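Local coordinates for protein endolysin (PDB 3QAY) that probably cleaves the amide bond between N-acetylmuramic acid and L-alanine in the Clostridium difficile cell wall, as a zinc-dependent phage amidase, at residues M2-V8 with Y78-L84; V51-P55 with S67-P71; A21-V25 with C149-Y155. One frame throughout, in Å; residues are numbered along the deposited sequence.

Contact 1 of 3, residues M2-V8 with Y78-L84; sequences MKICITV and YDLLIEL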
loop_
_atom_site.group_PDB
_atom_site.type_symbol
_atom_site.label_atom_id
_atom_site.label_comp_id
_atom_site.label_asym_id
_atom_site.label_seq_id
_atom_site.Cartn_x
_atom_site.Cartn_y
_atom_site.Cartn_z
ATOM N N MET A 2 -11.864 2.579 13.625
ATOM C CA MET A 2 -10.513 3.112 13.394
ATOM C C MET A 2 -10.541 4.271 12.398
ATOM O O MET A 2 -11.395 4.314 11.510
ATOM C CB MET A 2 -9.578 2.027 12.842
ATOM C CG MET A 2 -8.882 1.175 13.888
ATOM S SD MET A 2 -7.465 0.288 13.188
ATOM C CE MET A 2 -8.328 -0.955 12.227
ATOM N N LYS A 3 -9.594 5.197 12.552
ATOM C CA LYS A 3 -9.308 6.202 11.526
ATOM C C LYS A 3 -8.028 5.793 10.789
ATOM O O LYS A 3 -6.958 5.684 11.398
ATOM C CB LYS A 3 -9.148 7.595 12.134
ATOM C CG LYS A 3 -9.156 8.712 11.081
ATOM C CD LYS A 3 -8.957 10.094 11.682
ATOM C CE LYS A 3 -8.997 11.150 10.590
ATOM N NZ LYS A 3 -8.816 12.535 11.113
ATOM N N ILE A 4 -8.145 5.571 9.483
ATOM C CA ILE A 4 -7.076 4.963 8.706
ATOM C C ILE A 4 -6.591 5.917 7.629
ATOM O O ILE A 4 -7.386 6.598 6.978
ATOM C CB ILE A 4 -7.539 3.639 8.041
ATOM C CG1 ILE A 4 -8.091 2.669 9.083
ATOM C CG2 ILE A 4 -6.390 2.972 7.299
ATOM C CD1 ILE A 4 -8.587 1.350 8.496
ATOM N N CYS A 5 -5.278 5.975 7.449
ATOM C CA CYS A 5 -4.692 6.783 6.387
ATOM C C CYS A 5 -4.128 5.845 5.346
ATOM O O CYS A 5 -3.404 4.914 5.691
ATOM C CB CYS A 5 -3.573 7.663 6.926
ATOM S SG CYS A 5 -2.805 8.738 5.673
ATOM N N ILE A 6 -4.477 6.078 4.080
ATOM C CA ILE A 6 -3.894 5.336 2.970
ATOM C C ILE A 6 -3.090 6.314 2.128
ATOM O O ILE A 6 -3.650 7.263 1.573
ATOM C CB ILE A 6 -4.960 4.673 2.067
ATOM C CG1 ILE A 6 -5.817 3.690 2.857
ATOM C CG2 ILE A 6 -4.296 3.929 0.903
ATOM C CD1 ILE A 6 -7.012 3.161 2.064
ATOM N N THR A 7 -1.777 6.108 2.063
ATOM C CA THR A 7 -0.946 6.863 1.143
ATOM C C THR A 7 -0.663 6.018 -0.093
ATOM O O THR A 7 -0.517 4.803 0.002
ATOM C CB THR A 7 0.380 7.300 1.777
ATOM O OG1 THR A 7 1.112 6.158 2.218
ATOM C CG2 THR A 7 0.136 8.227 2.954
ATOM N N VAL A 8 -0.624 6.669 -1.255
ATOM C CA VAL A 8 -0.173 6.030 -2.480
ATOM C C VAL A 8 1.309 6.334 -2.643
ATOM O O VAL A 8 1.720 7.496 -2.622
ATOM C CB VAL A 8 -0.960 6.532 -3.704
ATOM C CG1 VAL A 8 -0.294 6.097 -5.002
ATOM C CG2 VAL A 8 -2.413 6.039 -3.629
ATOM N N TYR A 78 -4.387 9.462 13.150
ATOM C CA TYR A 78 -4.771 8.161 12.612
ATOM C C TYR A 78 -4.396 7.030 13.560
ATOM O O TYR A 78 -3.398 7.107 14.270
ATOM C CB TYR A 78 -4.105 7.919 11.256
ATOM C CG TYR A 78 -4.470 8.926 10.198
ATOM C CD1 TYR A 78 -5.729 8.920 9.611
ATOM C CD2 TYR A 78 -3.550 9.876 9.770
ATOM C CE1 TYR A 78 -6.068 9.841 8.634
ATOM C CE2 TYR A 78 -3.875 10.799 8.786
ATOM C CZ TYR A 78 -5.142 10.780 8.227
ATOM O OH TYR A 78 -5.477 11.695 7.258
ATOM N N ASP A 79 -5.200 5.977 13.556
ATOM C CA ASP A 79 -4.868 4.756 14.279
ATOM C C ASP A 79 -3.933 3.883 13.454
ATOM O O ASP A 79 -3.197 3.072 14.010
ATOM C CB ASP A 79 -6.139 3.982 14.629
ATOM C CG ASP A 79 -7.123 4.820 15.415
ATOM O OD1 ASP A 79 -6.715 5.436 16.417
ATOM O OD2 ASP A 79 -8.300 4.874 15.021
ATOM N N LEU A 80 -3.943 4.070 12.132
ATOM C CA LEU A 80 -3.185 3.215 11.220
ATOM C C LEU A 80 -2.877 3.902 9.880
ATOM O O LEU A 80 -3.745 4.531 9.273
ATOM C CB LEU A 80 -3.956 1.909 10.973
ATOM C CG LEU A 80 -3.282 0.845 10.099
ATOM C CD1 LEU A 80 -1.969 0.381 10.702
ATOM C CD2 LEU A 80 -4.216 -0.350 9.881
ATOM N N LEU A 81 -1.634 3.756 9.425
ATOM C CA LEU A 81 -1.217 4.185 8.093
ATOM C C LEU A 81 -0.892 2.972 7.227
ATOM O O LEU A 81 -0.206 2.053 7.672
ATOM C CB LEU A 81 0.015 5.088 8.187
ATOM C CG LEU A 81 0.768 5.416 6.889
ATOM C CD1 LEU A 81 -0.134 6.135 5.890
ATOM C CD2 LEU A 81 2.013 6.243 7.200
ATOM N N ILE A 82 -1.402 2.979 5.998
ATOM C CA ILE A 82 -1.070 1.974 4.998
ATOM C C ILE A 82 -0.536 2.713 3.783
ATOM O O ILE A 82 -1.196 3.632 3.290
ATOM C CB ILE A 82 -2.316 1.163 4.557
ATOM C CG1 ILE A 82 -2.889 0.357 5.722
ATOM C CG2 ILE A 82 -1.971 0.233 3.392
ATOM C CD1 ILE A 82 -4.322 -0.079 5.499
ATOM N N GLU A 83 0.654 2.349 3.314
ATOM C CA GLU A 83 1.138 2.865 2.031
ATOM C C GLU A 83 1.166 1.747 1.002
ATOM O O GLU A 83 1.711 0.677 1.247
ATOM C CB GLU A 83 2.514 3.516 2.128
ATOM C CG GLU A 83 2.929 4.191 0.809
ATOM C CD GLU A 83 4.047 5.191 0.982
ATOM O OE1 GLU A 83 5.212 4.799 0.771
ATOM O OE2 GLU A 83 3.766 6.360 1.344
ATOM N N LEU A 84 0.581 2.033 -0.156
ATOM C CA LEU A 84 0.396 1.058 -1.209
ATOM C C LEU A 84 1.537 1.138 -2.200
ATOM O O LEU A 84 1.826 2.214 -2.761
ATOM C CB LEU A 84 -0.935 1.307 -1.929
ATOM C CG LEU A 84 -2.195 1.159 -1.074
ATOM C CD1 LEU A 84 -3.440 1.453 -1.901
ATOM C CD2 LEU A 84 -2.258 -0.236 -0.478
#
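Cys5 sits over the ring of Tyr78. Its CB lies 3.4 Å from the ring centroid, almost on the ring normal, in a CH-pi contact. SG, anti to the backbone N (chi1 -179°), is carried over the same ring in a sulfur-aromatic contact and also meets CD1 of Leu81. CG of Lys3 packs obliquely on Tyr78 CD1 at 3.7 Å. Thr7 OG1 donates to the anti lone pair of Glu83 OE2 at 2.8 Å. On the sheet face of Ile4, Ile6 and Leu84, Ile6 CG2 touches Leu84 CD1 at 3.8 Å.

Strands 3-8 and 80-84 run parallel, as neighbours inside the mixed sheet of this alpha/beta amidase fold. Cys5 N bonds to Leu80 O at 2.8 Å, and Cys5 O accepts from Ile82 N. Thr7 repeats the pattern with Ile82 O and Leu84 N. Just before strand 80-84, Asp79 OD2 accepts from Lys3 N at 2.8 Å, on its anti side and tilted out of the carboxylate plane.

Tyr78 OH bonds to Asp50. Glu83 OE2 also forms a salt bridge with Lys69. Its OE1 bonds to NE2 of His85, a zinc ligand, and so probably helps to orient that imidazole. Helix 27-44 covers Ile4, Ile6 and Val8.

Contact 2 of 3, residues V51-P55 with S67-P71; sequences VIICP and SYKIP. With PO4 (phosphate ion), chain G.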
loop_
_atom_site.group_PDB
_atom_site.type_symbol
_atom_site.label_atom_id
_atom_site.label_comp_id
_atom_site.label_asym_id
_atom_site.label_seq_id
_atom_site.Cartn_x
_atom_site.Cartn_y
_atom_site.Cartn_z
ATOM N N VAL A 51 -7.463 9.203 2.036
ATOM C CA VAL A 51 -6.510 8.770 1.031
ATOM C C VAL A 51 -5.599 9.943 0.709
ATOM O O VAL A 51 -6.084 11.036 0.398
ATOM C CB VAL A 51 -7.220 8.298 -0.254
ATOM C CG1 VAL A 51 -6.196 8.005 -1.345
ATOM C CG2 VAL A 51 -8.076 7.069 0.034
ATOM N N ILE A 52 -4.288 9.718 0.788
ATOM C CA ILE A 52 -3.295 10.749 0.488
ATOM C C ILE A 52 -2.513 10.357 -0.750
ATOM O O ILE A 52 -1.793 9.365 -0.743
ATOM C CB ILE A 52 -2.282 10.945 1.650
ATOM C CG1 ILE A 52 -2.997 11.275 2.963
ATOM C CG2 ILE A 52 -1.275 12.041 1.304
ATOM C CD1 ILE A 52 -3.833 12.514 2.909
ATOM N N ILE A 53 -2.661 11.135 -1.814
ATOM C CA ILE A 53 -1.920 10.916 -3.047
ATOM C C ILE A 53 -1.187 12.208 -3.370
ATOM O O ILE A 53 -1.761 13.298 -3.266
ATOM C CB ILE A 53 -2.855 10.535 -4.214
ATOM C CG1 ILE A 53 -3.802 9.407 -3.787
ATOM C CG2 ILE A 53 -2.038 10.111 -5.431
ATOM C CD1 ILE A 53 -4.701 8.864 -4.898
ATOM N N CYS A 54 0.083 12.091 -3.734
ATOM C CA CYS A 54 0.879 13.262 -4.067
ATOM C C CYS A 54 0.294 14.001 -5.268
ATOM O O CYS A 54 -0.201 13.370 -6.201
ATOM C CB CYS A 54 2.324 12.870 -4.366
ATOM S SG CYS A 54 3.244 12.402 -2.904
ATOM N N PRO A 55 0.339 15.342 -5.243
ATOM C CA PRO A 55 -0.020 16.081 -6.439
ATOM C C PRO A 55 0.849 15.624 -7.598
ATOM O O PRO A 55 2.009 15.259 -7.390
ATOM C CB PRO A 55 0.296 17.539 -6.079
ATOM C CG PRO A 55 0.460 17.574 -4.611
ATOM C CD PRO A 55 0.852 16.217 -4.172
ATOM N N SER A 67 8.239 15.125 2.250
ATOM C CA SER A 67 7.820 16.434 2.757
ATOM C C SER A 67 6.320 16.664 2.622
ATOM O O SER A 67 5.723 17.352 3.445
ATOM C CB SER A 67 8.557 17.554 2.017
ATOM O OG SER A 67 9.929 17.252 1.869
ATOM N N TYR A 68 5.718 16.096 1.579
ATOM C CA TYR A 68 4.276 16.196 1.384
ATOM C C TYR A 68 3.513 15.248 2.312
ATOM O O TYR A 68 2.572 15.663 2.983
ATOM C CB TYR A 68 3.906 15.903 -0.074
ATOM C CG TYR A 68 2.424 16.008 -0.356
ATOM C CD1 TYR A 68 1.812 17.247 -0.524
ATOM C CD2 TYR A 68 1.631 14.867 -0.448
ATOM C CE1 TYR A 68 0.452 17.345 -0.780
ATOM C CE2 TYR A 68 0.272 14.957 -0.702
ATOM C CZ TYR A 68 -0.312 16.192 -0.857
ATOM O OH TYR A 68 -1.656 16.271 -1.115
ATOM N N LYS A 69 3.918 13.981 2.340
ATOM C CA LYS A 69 3.155 12.944 3.046
ATOM C C LYS A 69 3.233 13.051 4.572
ATOM O O LYS A 69 2.204 13.051 5.242
ATOM C CB LYS A 69 3.581 11.546 2.585
ATOM C CG LYS A 69 3.078 11.189 1.188
ATOM C CD LYS A 69 3.443 9.772 0.779
ATOM C CE LYS A 69 4.954 9.582 0.692
ATOM N NZ LYS A 69 5.338 8.279 0.113
ATOM N N ILE A 70 4.444 13.162 5.110
ATOM C CA ILE A 70 4.672 13.074 6.566
ATOM C C ILE A 70 3.865 14.053 7.454
ATOM O O ILE A 70 3.280 13.625 8.452
ATOM C CB ILE A 70 6.190 13.152 6.898
ATOM C CG1 ILE A 70 6.889 11.852 6.477
ATOM C CG2 ILE A 70 6.431 13.415 8.395
ATOM C CD1 ILE A 70 6.310 10.593 7.119
ATOM N N PRO A 71 3.837 15.354 7.111
ATOM C CA PRO A 71 3.019 16.287 7.904
ATOM C C PRO A 71 1.516 15.952 7.881
ATOM O O PRO A 71 0.828 16.103 8.896
ATOM C CB PRO A 71 3.280 17.648 7.233
ATOM C CG PRO A 71 4.581 17.478 6.500
ATOM C CD PRO A 71 4.600 16.049 6.056
HETATM P P PO4 G . -10.663 10.553 0.592
HETATM O O1 PO4 G . -10.325 11.314 -0.664
HETATM O O2 PO4 G . -10.683 9.080 0.261
HETATM O O3 PO4 G . -9.653 10.862 1.668
HETATM O O4 PO4 G . -12.019 10.973 1.106
HETATM O O HOH W 1 -3.491 14.241 -0.786
#
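Tyr68 has the largest share of this contact and meets Ile52, Cys54 and Pro55. Its chi1 of -179° swings the ring away from its own backbone N, so that it reaches from helix 64-75 to strand 48-52 and the chain beyond.

Ile52 points toward the helix. Its CG2 methyl comes at a slant to the ring and lies 3.9 Å from Tyr68 CE2. The same methyl is near CG of Lys69, so the aliphatic part of the lysine continues the apolar patch.

Cys54 SG also lies at a slant to the ring, on the side of Pro55. It is nearest to Tyr68 CD2, at 3.8 Å, in a sulfur-aromatic contact. Cys54 CA is 3.8 Å from Tyr68 CE2, and SG too lies near Lys69 CG.

Pro55 covers one face of the ring. Its CD stands over the centre, 3.6 Å from the Tyr68 centroid and 14° off the ring normal, a CH-pi contact. The nearest ring atom to Pro55 CD is Tyr68 CZ, at 3.5 Å.

The contact sets helix 64-75 against outermost strand 48-52 of the alpha/beta amidase sheet and the chain that follows it. A water joins the two parts at the tip of the ring. It lies in the ring plane, 2.8 Å from Tyr68 OH, and donates to Ile53 O at 3.2 Å.

Lys69 sends its NZ elsewhere, to Glu83 and Tyr132 OH. Phe59 touches both Cys54 and Tyr68. Val51 gives its N-H to O3 of a phosphate at 2.8 Å, while its side chain packs on Ala35 and Ala39 of helix 27-44. The ion, probably from the crystallisation liquor, is also held by Arg43.

Contact 3 of 3, residues A21-V25 with C149-Y155; sequences ADGVV and CDNKEDY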
loop_
_atom_site.group_PDB
_atom_site.type_symbol
_atom_site.label_atom_id
_atom_site.label_comp_id
_atom_site.label_asym_id
_atom_site.label_seq_id
_atom_site.Cartn_x
_atom_site.Cartn_y
_atom_site.Cartn_z
ATOM N N ALA A 21 7.998 1.985 -9.725
ATOM C CA ALA A 21 8.352 0.892 -10.627
ATOM C C ALA A 21 7.344 0.842 -11.777
ATOM O O ALA A 21 6.202 1.296 -11.637
ATOM C CB ALA A 21 8.386 -0.433 -9.890
ATOM N N ASP A 22 7.783 0.304 -12.909
ATOM C CA ASP A 22 6.967 0.200 -14.117
ATOM C C ASP A 22 7.271 -1.113 -14.835
ATOM O O ASP A 22 8.419 -1.380 -15.181
ATOM C CB ASP A 22 7.257 1.379 -15.053
ATOM C CG ASP A 22 6.246 1.495 -16.183
ATOM O OD1 ASP A 22 5.035 1.491 -15.898
ATOM O OD2 ASP A 22 6.666 1.606 -17.357
ATOM N N GLY A 23 6.244 -1.930 -15.052
ATOM C CA GLY A 23 6.403 -3.196 -15.756
ATOM C C GLY A 23 5.222 -3.480 -16.661
ATOM O O GLY A 23 4.898 -2.674 -17.537
ATOM N N VAL A 24 4.563 -4.620 -16.447
ATOM C CA VAL A 24 3.332 -4.929 -17.174
ATOM C C VAL A 24 2.185 -3.992 -16.742
ATOM O O VAL A 24 1.206 -3.827 -17.468
ATOM C CB VAL A 24 2.932 -6.415 -17.032
ATOM C CG1 VAL A 24 4.048 -7.301 -17.583
ATOM C CG2 VAL A 24 2.609 -6.766 -15.580
ATOM N N VAL A 25 2.328 -3.373 -15.572
ATOM C CA VAL A 25 1.450 -2.290 -15.145
ATOM C C VAL A 25 2.293 -1.240 -14.424
ATOM O O VAL A 25 3.323 -1.566 -13.829
ATOM C CB VAL A 25 0.326 -2.806 -14.212
ATOM C CG1 VAL A 25 0.911 -3.353 -12.907
ATOM C CG2 VAL A 25 -0.719 -1.703 -13.955
ATOM N N CYS A 149 4.684 -5.639 -10.130
ATOM C CA CYS A 149 4.198 -4.933 -11.315
ATOM C C CYS A 149 4.928 -5.353 -12.601
ATOM O O CYS A 149 4.518 -4.963 -13.696
ATOM C CB CYS A 149 4.309 -3.423 -11.119
ATOM S SG CYS A 149 5.980 -2.793 -11.305
ATOM N N ASP A 150 5.995 -6.142 -12.469
ATOM C CA ASP A 150 6.770 -6.611 -13.624
ATOM C C ASP A 150 6.627 -8.123 -13.850
ATOM O O ASP A 150 7.418 -8.721 -14.576
ATOM C CB ASP A 150 8.249 -6.213 -13.476
ATOM C CG ASP A 150 8.920 -6.844 -12.261
ATOM O OD1 ASP A 150 8.209 -7.388 -11.383
ATOM O OD2 ASP A 150 10.167 -6.789 -12.178
ATOM N N ASN A 151 5.608 -8.724 -13.234
ATOM C CA ASN A 151 5.327 -10.149 -13.375
ATOM C C ASN A 151 3.914 -10.352 -13.932
ATOM O O ASN A 151 2.928 -10.058 -13.257
ATOM C CB ASN A 151 5.494 -10.869 -12.027
ATOM C CG ASN A 151 5.302 -12.381 -12.141
ATOM O OD1 ASN A 151 4.177 -12.864 -12.267
ATOM N ND2 ASN A 151 6.401 -13.128 -12.106
ATOM N N LYS A 152 3.833 -10.849 -15.166
ATOM C CA LYS A 152 2.557 -11.051 -15.870
ATOM C C LYS A 152 1.553 -11.838 -15.046
ATOM O O LYS A 152 0.394 -11.450 -14.920
ATOM C CB LYS A 152 2.784 -11.822 -17.173
ATOM C CG LYS A 152 3.473 -11.043 -18.272
ATOM C CD LYS A 152 2.498 -10.139 -19.031
ATOM C CE LYS A 152 3.027 -9.804 -20.421
ATOM N NZ LYS A 152 4.435 -9.318 -20.380
ATOM N N GLU A 153 2.021 -12.954 -14.503
ATOM C CA GLU A 153 1.168 -13.901 -13.794
ATOM C C GLU A 153 0.537 -13.235 -12.570
ATOM O O GLU A 153 -0.657 -13.386 -12.333
ATOM C CB GLU A 153 1.962 -15.158 -13.401
ATOM C CG GLU A 153 2.355 -16.079 -14.579
ATOM C CD GLU A 153 3.315 -15.447 -15.592
ATOM O OE1 GLU A 153 4.144 -14.577 -15.209
ATOM O OE2 GLU A 153 3.238 -15.825 -16.785
ATOM N N ASP A 154 1.340 -12.486 -11.811
ATOM C CA ASP A 154 0.838 -11.705 -10.678
ATOM C C ASP A 154 -0.234 -10.712 -11.113
ATOM O O ASP A 154 -1.288 -10.616 -10.484
ATOM C CB ASP A 154 1.965 -10.925 -9.977
ATOM C CG ASP A 154 2.607 -11.687 -8.825
ATOM O OD1 ASP A 154 2.360 -12.894 -8.655
ATOM O OD2 ASP A 154 3.385 -11.064 -8.073
ATOM N N TYR A 155 0.041 -9.959 -12.172
ATOM C CA TYR A 155 -0.901 -8.941 -12.635
ATOM C C TYR A 155 -2.188 -9.565 -13.198
ATOM O O TYR A 155 -3.277 -9.009 -13.020
ATOM C CB TYR A 155 -0.244 -8.024 -13.671
ATOM C CG TYR A 155 -1.100 -6.849 -14.115
ATOM C CD1 TYR A 155 -1.824 -6.095 -13.199
ATOM C CD2 TYR A 155 -1.156 -6.476 -15.451
ATOM C CE1 TYR A 155 -2.597 -5.012 -13.610
ATOM C CE2 TYR A 155 -1.920 -5.398 -15.866
ATOM C CZ TYR A 155 -2.640 -4.672 -14.945
ATOM O OH TYR A 155 -3.395 -3.605 -15.367
HETATM O O HOH W 2 -1.500 -1.945 -17.575
#
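Tyr155 runs from helix 152-175 to the loop at Val24 and Val25. Its CB meets CG2 of Val24 at 3.7 Å, and CG and CD2 stay close to the same methyl. With chi1 at -174°, CG points away from the tyrosine's own N and the ring crosses to Val25. CD1 then lies near Val25 CG1. CE1 and CZ face Val25 CB, which stands 3.7 Å from the ring centroid, over the face but offset toward its rim, in a CH-pi contact. At the tip, OH is 3.6 Å from Val25 CG2. A water weakly bonded to OH donates to Val24 O, so it bridges the two segments.

The loop comes between strand 3-8 and helix 27-44 of the amidase fold, and the contact sets it against the start of the last helix. Asn151 is the N-cap of that helix: its OD1 accepts from Asp154 N at 2.9 Å.

Cys149 O receives Val25 N at 3.3 Å and Val24 N in a weak, bent bond. CB of Cys149 packs on Val25 CG1 at 3.8 Å, while SG touches Ala21 CB at 3.7 Å. The bent chain of Lys152 crosses Val24 at a slant, with CD and NZ both 3.5 Å from Val24 CG1. Ala21 N bonds to the carboxylate of Glu27, a zinc ligand.

How the contacts relate
Contacts 1 and 2 are neighbours, with centres 12 Å apart. Strands 3-8 and 48-52 lie side by side in the mixed sheet, where Ile6 O probably accepts from Ile52 N. Helix 64-75 precedes strand 80-87. Contact 3 is about 24 Å from contact 1 and 25 Å from contact 2, centre to centre, and touches neither. Along the chain, both segments of contact 2 fall between those of contact 1, while the segments of contacts 1 and 3 alternate. The zinc ligands His10, Glu27 and His85 follow closely after segments 2-8, 21-25 and 78-84. Contacts 1 and 3 thus involve the chain segments that lead to all three ligands.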